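Local coordinates for aldehyde dehydrogenase 12 (Zea mays, PDB 6D97), which catalyses the NAD+-dependent oxidation of L-glutamate gamma-semialdehyde to glutamate, the last step of proline catabolism in plants, at the interface of chains A and B and the interface of chains A and C. Sequence-based numbering; all coordinates share one arbitrary frame. Chains: chain A/B/C, Aldehyde dehydrogenase 12.

Contact 1: the interface of chains A and B. Residues chain A 100, 104-105, 107-108, 165; chain B 174-178.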
loop_
_atom_site.group_PDB
_atom_site.type_symbol
_atom_site.label_atom_id
_atom_site.label_comp_id
_atom_site.label_asym_id
_atom_site.label_seq_id
_atom_site.Cartn_x
_atom_site.Cartn_y
_atom_site.Cartn_z
ATOM N N PRO A 100 4.895 9.757 14.913
ATOM C CA PRO A 100 5.132 8.307 15.020
ATOM C C PRO A 100 6.214 7.903 16.010
ATOM O O PRO A 100 6.266 6.724 16.379
ATOM C CB PRO A 100 5.517 7.912 13.589
ATOM C CG PRO A 100 4.800 8.871 12.740
ATOM C CD PRO A 100 4.825 10.177 13.499
ATOM N N PRO A 104 3.473 8.287 21.312
ATOM C CA PRO A 104 2.589 7.499 20.435
ATOM C C PRO A 104 1.311 7.061 21.113
ATOM O O PRO A 104 0.332 6.755 20.420
ATOM C CB PRO A 104 3.457 6.293 20.049
ATOM C CG PRO A 104 4.374 6.134 21.200
ATOM C CD PRO A 104 4.681 7.527 21.684
ATOM N N GLU A 105 1.285 7.037 22.449
ATOM C CA GLU A 105 0.068 6.684 23.168
ATOM C C GLU A 105 -1.070 7.650 22.868
ATOM O O GLU A 105 -2.230 7.319 23.125
ATOM C CB GLU A 105 0.341 6.619 24.679
ATOM C CG GLU A 105 0.569 7.961 25.368
ATOM C CD GLU A 105 1.978 8.511 25.158
ATOM O OE1 GLU A 105 2.841 7.769 24.634
ATOM O OE2 GLU A 105 2.220 9.688 25.513
ATOM N N TYR A 107 -1.977 8.464 19.846
ATOM C CA TYR A 107 -2.736 7.802 18.787
ATOM C C TYR A 107 -3.805 6.895 19.377
ATOM O O TYR A 107 -4.940 6.857 18.885
ATOM C CB TYR A 107 -1.817 6.980 17.886
ATOM C CG TYR A 107 -0.851 7.762 17.033
ATOM C CD1 TYR A 107 -1.297 8.539 15.970
ATOM C CD2 TYR A 107 0.517 7.685 17.267
ATOM C CE1 TYR A 107 -0.406 9.234 15.181
ATOM C CE2 TYR A 107 1.414 8.380 16.491
ATOM C CZ TYR A 107 0.948 9.154 15.449
ATOM O OH TYR A 107 1.837 9.844 14.661
ATOM N N LEU A 108 -3.457 6.152 20.431
ATOM C CA LEU A 108 -4.422 5.263 21.070
ATOM C C LEU A 108 -5.532 6.046 21.752
ATOM O O LEU A 108 -6.696 5.627 21.731
ATOM C CB LEU A 108 -3.713 4.361 22.077
ATOM C CG LEU A 108 -2.616 3.515 21.442
ATOM C CD1 LEU A 108 -2.071 2.481 22.422
ATOM C CD2 LEU A 108 -3.166 2.867 20.188
ATOM N N ARG A 165 -3.752 5.081 15.231
ATOM C CA ARG A 165 -2.404 4.531 15.211
ATOM C C ARG A 165 -2.013 4.083 13.804
ATOM O O ARG A 165 -0.917 4.384 13.321
ATOM C CB ARG A 165 -2.344 3.366 16.209
ATOM C CG ARG A 165 -0.971 2.783 16.474
ATOM C CD ARG A 165 -1.033 1.262 16.616
ATOM N NE ARG A 165 -1.719 0.785 17.815
ATOM C CZ ARG A 165 -1.107 0.486 18.955
ATOM N NH1 ARG A 165 0.207 0.633 19.057
ATOM N NH2 ARG A 165 -1.810 0.047 19.991
ATOM N N PRO B 174 3.409 2.631 14.980
ATOM C CA PRO B 174 3.848 3.038 16.320
ATOM C C PRO B 174 3.282 2.116 17.390
ATOM O O PRO B 174 2.167 1.606 17.270
ATOM C CB PRO B 174 3.297 4.463 16.460
ATOM C CG PRO B 174 3.068 4.932 15.068
ATOM C CD PRO B 174 2.684 3.708 14.283
ATOM N N GLY B 175 4.069 1.896 18.440
ATOM C CA GLY B 175 3.645 1.070 19.550
ATOM C C GLY B 175 2.810 1.846 20.552
ATOM O O GLY B 175 2.337 2.954 20.298
ATOM N N ASN B 176 2.648 1.242 21.731
ATOM C CA ASN B 176 1.802 1.812 22.774
ATOM C C ASN B 176 2.506 2.867 23.613
ATOM O O ASN B 176 1.835 3.569 24.377
ATOM C CB ASN B 176 1.285 0.709 23.698
ATOM C CG ASN B 176 0.363 -0.251 22.987
ATOM O OD1 ASN B 176 0.234 -0.213 21.762
ATOM N ND2 ASN B 176 -0.291 -1.119 23.749
ATOM N N HIS B 177 3.822 3.001 23.487
ATOM C CA HIS B 177 4.580 3.926 24.316
ATOM C C HIS B 177 5.889 4.250 23.616
ATOM O O HIS B 177 6.282 3.589 22.650
ATOM C CB HIS B 177 4.847 3.349 25.710
ATOM C CG HIS B 177 5.414 1.963 25.690
ATOM N ND1 HIS B 177 4.655 0.849 25.970
ATOM C CD2 HIS B 177 6.659 1.510 25.406
ATOM C CE1 HIS B 177 5.408 -0.233 25.863
ATOM N NE2 HIS B 177 6.629 0.141 25.524
ATOM N N LEU B 178 6.559 5.280 24.134
ATOM C CA LEU B 178 7.844 5.714 23.605
ATOM C C LEU B 178 8.821 4.549 23.527
ATOM O O LEU B 178 8.967 3.775 24.477
ATOM C CB LEU B 178 8.416 6.829 24.486
ATOM C CG LEU B 178 9.873 7.263 24.290
ATOM C CD1 LEU B 178 10.081 7.872 22.909
ATOM C CD2 LEU B 178 10.265 8.253 25.376
HETATM O O HOH W 1 5.204 6.845 25.976
HETATM O O HOH W 2 0.433 4.322 18.810
#

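Contact 2: the interface of chains A and C. Residues chain A 182, 529-531; chain C 485-487, 500-502.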
loop_
_atom_site.group_PDB
_atom_site.type_symbol
_atom_site.label_atom_id
_atom_site.label_comp_id
_atom_site.label_asym_id
_atom_site.label_seq_id
_atom_site.Cartn_x
_atom_site.Cartn_y
_atom_site.Cartn_z
ATOM N N SER A 182 16.142 2.894 5.131
ATOM C CA SER A 182 15.477 4.187 5.033
ATOM C C SER A 182 13.991 4.041 5.330
ATOM O O SER A 182 13.356 3.068 4.912
ATOM C CB SER A 182 15.675 4.804 3.646
ATOM O OG SER A 182 15.195 3.945 2.628
ATOM N N GLU A 529 11.471 11.529 5.889
ATOM C CA GLU A 529 12.321 10.372 5.659
ATOM C C GLU A 529 13.389 10.329 6.742
ATOM O O GLU A 529 14.087 11.322 6.973
ATOM C CB GLU A 529 12.964 10.431 4.273
ATOM C CG GLU A 529 13.694 9.161 3.861
ATOM C CD GLU A 529 12.749 8.075 3.381
ATOM O OE1 GLU A 529 11.574 8.392 3.102
ATOM O OE2 GLU A 529 13.175 6.903 3.291
ATOM N N ILE A 530 13.491 9.190 7.419
ATOM C CA ILE A 530 14.506 8.956 8.438
ATOM C C ILE A 530 15.318 7.752 7.991
ATOM O O ILE A 530 14.774 6.651 7.829
ATOM C CB ILE A 530 13.887 8.726 9.826
ATOM C CG1 ILE A 530 13.165 9.987 10.301
ATOM C CG2 ILE A 530 14.960 8.333 10.831
ATOM C CD1 ILE A 530 12.382 9.783 11.582
ATOM N N ILE A 531 16.612 7.964 7.771
ATOM C CA ILE A 531 17.497 6.950 7.216
ATOM C C ILE A 531 18.448 6.515 8.318
ATOM O O ILE A 531 19.313 7.290 8.743
ATOM C CB ILE A 531 18.275 7.468 6.000
ATOM C CG1 ILE A 531 17.319 8.009 4.933
ATOM C CG2 ILE A 531 19.169 6.376 5.440
ATOM C CD1 ILE A 531 17.136 9.522 4.986
ATOM N N THR C 485 14.612 14.946 5.505
ATOM C CA THR C 485 15.576 13.911 5.134
ATOM C C THR C 485 16.626 13.842 6.238
ATOM O O THR C 485 17.680 14.475 6.151
ATOM C CB THR C 485 16.205 14.201 3.779
ATOM O OG1 THR C 485 15.179 14.513 2.831
ATOM C CG2 THR C 485 16.984 12.991 3.295
ATOM N N THR C 486 16.340 13.059 7.273
ATOM C CA THR C 486 17.196 12.968 8.446
ATOM C C THR C 486 17.867 11.602 8.502
ATOM O O THR C 486 17.195 10.569 8.423
ATOM C CB THR C 486 16.396 13.213 9.726
ATOM O OG1 THR C 486 15.799 14.515 9.680
ATOM C CG2 THR C 486 17.311 13.135 10.926
ATOM N N TYR C 487 19.187 11.604 8.649
ATOM C CA TYR C 487 19.973 10.390 8.806
ATOM C C TYR C 487 20.325 10.195 10.279
ATOM O O TYR C 487 20.568 11.160 11.010
ATOM C CB TYR C 487 21.243 10.453 7.953
ATOM C CG TYR C 487 20.984 10.679 6.476
ATOM C CD1 TYR C 487 20.627 11.938 5.999
ATOM C CD2 TYR C 487 21.100 9.640 5.558
ATOM C CE1 TYR C 487 20.399 12.160 4.660
ATOM C CE2 TYR C 487 20.872 9.851 4.207
ATOM C CZ TYR C 487 20.520 11.112 3.766
ATOM O OH TYR C 487 20.293 11.319 2.426
ATOM N N ASN C 500 16.978 5.772 -4.139
ATOM C CA ASN C 500 16.225 4.709 -3.484
ATOM C C ASN C 500 15.422 5.194 -2.289
ATOM O O ASN C 500 14.595 4.433 -1.774
ATOM C CB ASN C 500 17.156 3.572 -3.056
ATOM C CG ASN C 500 18.411 4.066 -2.379
ATOM O OD1 ASN C 500 19.318 4.575 -3.033
ATOM N ND2 ASN C 500 18.477 3.908 -1.062
ATOM N N HIS C 501 15.627 6.429 -1.834
ATOM C CA HIS C 501 14.768 6.940 -0.776
ATOM C C HIS C 501 14.507 8.424 -0.986
ATOM O O HIS C 501 15.191 9.106 -1.753
ATOM C CB HIS C 501 15.351 6.680 0.620
ATOM C CG HIS C 501 16.606 7.439 0.916
ATOM N ND1 HIS C 501 16.624 8.800 1.128
ATOM C CD2 HIS C 501 17.884 7.020 1.056
ATOM C CE1 HIS C 501 17.862 9.189 1.374
ATOM N NE2 HIS C 501 18.646 8.127 1.342
ATOM N N TRP C 502 13.488 8.897 -0.277
ATOM C CA TRP C 502 12.995 10.261 -0.416
ATOM C C TRP C 502 14.092 11.283 -0.133
ATOM O O TRP C 502 14.933 11.088 0.747
ATOM C CB TRP C 502 11.819 10.468 0.537
ATOM C CG TRP C 502 11.421 11.894 0.813
ATOM C CD1 TRP C 502 12.053 12.786 1.637
ATOM C CD2 TRP C 502 10.266 12.569 0.306
ATOM N NE1 TRP C 502 11.373 13.979 1.654
ATOM C CE2 TRP C 502 10.270 13.871 0.848
ATOM C CE3 TRP C 502 9.229 12.199 -0.555
ATOM C CZ2 TRP C 502 9.283 14.808 0.552
ATOM C CZ3 TRP C 502 8.248 13.129 -0.848
ATOM C CH2 TRP C 502 8.279 14.417 -0.292
HETATM O O HOH W 3 11.333 7.301 0.607
HETATM O O HOH W 4 16.800 2.548 0.796
#

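Contact 1: the interface of chains A and B
B:Asn176, B:Pro174 and A:Pro104 bury the most surface in this patch, where a chain B loop lies against the start of a chain A helix. The amide oxygen OD1 of B:Asn176 is gripped end-on by both terminal nitrogens of A:Arg165, 2.8 Å from NH1 and 2.7 Å from NH2. NH1 approaches nearly along the C=O axis, whereas NH2 sits above the carbonyl plane; the amide is turned 42° from the guanidinium. NH1 also donates to the backbone oxygen O of B:Pro174, 2.8 Å away and met on a lone pair, so one nitrogen bridges backbone and side chain. A:Arg165 reaches both with CG anti to its backbone N (chi1 -172°) and bends at chi2 and chi3. CG of A:Leu108 lies over one guanidinium face, near its rim, while CD1 of the same leucine touches the B:Asn176 amide carbon CG at 3.7 Å. Beside this polar grip, the B:Pro174 ring packs by CB against CB of A:Pro104 and by CG against A:Pro100 and CE2 of A:Tyr107, whose side chain crosses the proline at about a right angle. A:Pro104 pushes CG onto the backbone of B:His177, 3.4 Å from its carbonyl carbon C. Water 2 joins the backbone oxygens of A:Pro104 and B:Gly175; water 1 links A:Glu105 OE1 to B:Leu178 N. In the fold, A:Pro104 immediately precedes helix 105-121, A:Arg165 belongs to helix 163-167, and the chain B segment leaves the end of strand 170-174.

Contact 2: the interface of chains A and C
Backbone pairing joins strand 526-533 of chain A to strand 485-488 of chain C in parallel, extending a sheet across the subunit boundary. C:Thr486 supplies both polar groups: its N donates to A:Glu529 O at 2.9 Å, almost straight (170° at H), and its O accepts from A:Ile531 N at 2.7 Å. A:Ile531, which buries the most surface here, sits in the corner formed by two rings, the C:Tyr487 ring beside it and the C:His501 ring across its other flank. Its CD1 sits over the centre of the C:Tyr487 face, 3.9 Å from the centroid, and its CG1 over the centre of the C:His501 face. The isoleucine runs alongside the tyrosine, pointing the same way, but crosses the histidine at about a right angle. CG1 lies anti to the carbonyl carbon (chi1 -55°), which directs this branch into the corner between the two ring faces, while CG2 packs by CD2 of the tyrosine. The same tyrosine presents its hydroxyl OH in plane at the imidazole edge.

A:Glu529, with CG anti to the backbone N and a bend at chi2, passes CB by C:Trp502 CD1 and folds its carboxylate over CB of C:His501 and C:Trp502. That carboxylate is nearly parallel to the imidazole plane; if ionised, it could modestly favour a protonated histidine, although its OE2 and ND1 of C:His501 are 4.5 Å apart. Water 3 ties OE1 to C:Trp502 N. CB and OG of A:Ser182 lean on C:His501 CB, and water 4 carries OG onward to C:Asn500 ND2. Imidazole rotation is held partly from within chain C: C:His501 ND1 donates to the backbone oxygen O of C:Trp502 at 2.9 Å, from 38° out of that carbonyl's plane.

The centres of the C-alpha atoms of contact 1 and contact 2 lie about 21 Å apart, and the contacts join chain A to two different neighbours, B and C. No residue is shared, but one piece of each is close in sequence: in every copy, strand 170-174 leads into the loop of contact 1 and the next strand, 180-187, contributes a serine to contact 2. The same short stretch of the chain therefore serves both kinds of interface. Each interface is two-fold symmetric, so every contact has a twin. Together they would help tie four copies into the deposited tetramer, though the coordinates alone do not prove that state in solution.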